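Local coordinates for ORF34P2 (Lactococcus phage p2, PDB 2WKD), which binds single-stranded DNA, probably with nanomolar affinity and without sequence specificity, at residues A[44-48]-A[77-82]. The protein carries 2 engineered substitutions. Numbering follows the deposited sequence.
Sequences AYGSA and YNFVFP
Ser47 joins strand 45-48 to strand 77-79 through both of its backbone polar groups. Its N donates to Tyr77 O (2.9 Å), and its O accepts a hydrogen bond from Phe79 N at 3.0 Å, almost straight at 174°. The two bonds straddle Asn78, the signature of a parallel beta bridge, although the short segments diverge by 39°. Tyr77 O also receives a CA-H...O contact from Gly46 CA at 3.2 Å, so one carbonyl serves two neighbouring donors.

The close-packed, buried part of the contact centres on Phe79. With CG anti to the carbonyl carbon (chi1 -80°), the Phe79 ring reaches beside Gly46 and presents its edge to Ser47 O, 3.5 Å from CD1, while Ala48 CB approaches the ring obliquely (3.9 Å from CD1). Val62 and Val66 of strand 59-68 and Val30 of strand 25-31 also pack against Phe79. Past the corner at Val80 and Phe81, Pro82 CG returns to Ala48 CB at a looser 4.3 Å.

The other end is more open. Ala44 CB lies obliquely against the Tyr77 ring, 3.5 Å from CE1, and Tyr45 O sits at its edge; the ring also meets Phe33 of the second subunit edge-to-face. The CB of exposed Tyr45 points away from strand 77-79, and its side chain rests on Ser29 and Pro31 of strand 25-31.

Here the sheet of this OB-clan protein joins two strands in parallel, whereas its other neighbouring strands run antiparallel. Backbone hydrogen bonds set the alignment, and apolar contacts carry the buried side, with Tyr77 extending them to the partner subunit.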
loop_
_atom_site.group_PDB
_atom_site.type_symbol
_atom_site.label_atom_id
_atom_site.label_comp_id
_atom_site.label_asym_id
_atom_site.label_seq_id
_atom_site.Cartn_x
_atom_site.Cartn_y
_atom_site.Cartn_z
ATOM N N ALA A 44 4.244 -9.872 3.572
ATOM C CA ALA A 44 3.384 -9.491 4.685
ATOM C C ALA A 44 1.907 -9.419 4.243
ATOM O O ALA A 44 1.609 -9.062 3.096
ATOM C CB ALA A 44 3.839 -8.179 5.268
ATOM N N TYR A 45 1.001 -9.775 5.158
ATOM C CA TYR A 45 -0.437 -9.806 4.897
ATOM C C TYR A 45 -1.180 -8.876 5.823
ATOM O O TYR A 45 -0.860 -8.788 7.003
ATOM C CB TYR A 45 -0.996 -11.228 5.022
ATOM C CG TYR A 45 -0.705 -12.046 3.798
ATOM C CD1 TYR A 45 0.570 -12.560 3.576
ATOM C CD2 TYR A 45 -1.692 -12.275 2.842
ATOM C CE1 TYR A 45 0.854 -13.287 2.437
ATOM C CE2 TYR A 45 -1.425 -13.000 1.698
ATOM C CZ TYR A 45 -0.142 -13.506 1.505
ATOM O OH TYR A 45 0.140 -14.230 0.379
ATOM N N GLY A 46 -2.148 -8.154 5.269
ATOM C CA GLY A 46 -2.999 -7.292 6.070
ATOM C C GLY A 46 -4.412 -7.837 6.148
ATOM O O GLY A 46 -4.903 -8.465 5.205
ATOM N N SER A 47 -5.067 -7.585 7.275
ATOM C CA SER A 47 -6.441 -8.031 7.486
ATOM C C SER A 47 -7.418 -6.868 7.535
ATOM O O SER A 47 -7.083 -5.781 8.012
ATOM C CB SER A 47 -6.533 -8.838 8.779
ATOM O OG SER A 47 -5.513 -9.817 8.800
ATOM N N ALA A 48 -8.631 -7.108 7.045
ATOM C CA ALA A 48 -9.706 -6.110 7.072
ATOM C C ALA A 48 -11.071 -6.777 7.260
ATOM O O ALA A 48 -11.320 -7.858 6.715
ATOM C CB ALA A 48 -9.702 -5.298 5.788
ATOM N N TYR A 77 -0.560 -6.956 10.625
ATOM C CA TYR A 77 -0.928 -5.772 9.838
ATOM C C TYR A 77 -2.435 -5.653 9.696
ATOM O O TYR A 77 -3.078 -6.550 9.155
ATOM C CB TYR A 77 -0.263 -5.825 8.458
ATOM C CG TYR A 77 1.243 -5.929 8.520
ATOM C CD1 TYR A 77 1.878 -7.178 8.531
ATOM C CD2 TYR A 77 2.039 -4.783 8.600
ATOM C CE1 TYR A 77 3.266 -7.282 8.604
ATOM C CE2 TYR A 77 3.434 -4.876 8.674
ATOM C CZ TYR A 77 4.034 -6.127 8.674
ATOM O OH TYR A 77 5.392 -6.228 8.736
ATOM N N ASN A 78 -3.004 -4.551 10.181
ATOM C CA ASN A 78 -4.449 -4.334 10.064
ATOM C C ASN A 78 -4.797 -3.042 9.339
ATOM O O ASN A 78 -4.167 -2.017 9.580
ATOM C CB ASN A 78 -5.110 -4.344 11.446
ATOM C CG ASN A 78 -4.947 -5.683 12.169
ATOM O OD1 ASN A 78 -5.445 -6.718 11.716
ATOM N ND2 ASN A 78 -4.249 -5.661 13.300
ATOM N N PHE A 79 -5.797 -3.097 8.458
ATOM C CA PHE A 79 -6.318 -1.897 7.800
ATOM C C PHE A 79 -7.020 -1.031 8.835
ATOM O O PHE A 79 -7.648 -1.558 9.743
ATOM C CB PHE A 79 -7.272 -2.261 6.648
ATOM C CG PHE A 79 -6.563 -2.657 5.373
ATOM C CD1 PHE A 79 -6.046 -3.946 5.215
ATOM C CD2 PHE A 79 -6.400 -1.736 4.339
ATOM C CE1 PHE A 79 -5.378 -4.312 4.055
ATOM C CE2 PHE A 79 -5.731 -2.089 3.177
ATOM C CZ PHE A 79 -5.228 -3.393 3.026
ATOM N N VAL A 80 -6.906 0.291 8.697
ATOM C CA VAL A 80 -7.551 1.244 9.609
ATOM C C VAL A 80 -8.588 2.049 8.833
ATOM O O VAL A 80 -8.254 2.647 7.806
ATOM C CB VAL A 80 -6.514 2.225 10.252
ATOM C CG1 VAL A 80 -7.196 3.181 11.233
ATOM C CG2 VAL A 80 -5.382 1.460 10.931
ATOM N N PHE A 81 -9.828 2.076 9.331
ATOM C CA PHE A 81 -10.981 2.654 8.616
ATOM C C PHE A 81 -11.004 2.302 7.104
ATOM O O PHE A 81 -11.147 3.208 6.277
ATOM C CB PHE A 81 -11.021 4.195 8.747
ATOM C CG PHE A 81 -11.221 4.718 10.154
ATOM C CD1 PHE A 81 -10.207 5.457 10.783
ATOM C CD2 PHE A 81 -12.429 4.531 10.830
ATOM C CE1 PHE A 81 -10.378 5.974 12.073
ATOM C CE2 PHE A 81 -12.612 5.041 12.127
ATOM C CZ PHE A 81 -11.584 5.764 12.746
ATOM N N PRO A 82 -10.858 1.008 6.731
ATOM C CA PRO A 82 -10.804 0.728 5.287
ATOM C C PRO A 82 -12.103 1.045 4.552
ATOM O O PRO A 82 -13.181 0.992 5.148
ATOM C CB PRO A 82 -10.540 -0.780 5.226
ATOM C CG PRO A 82 -11.092 -1.308 6.510
ATOM C CD PRO A 82 -10.788 -0.235 7.525
#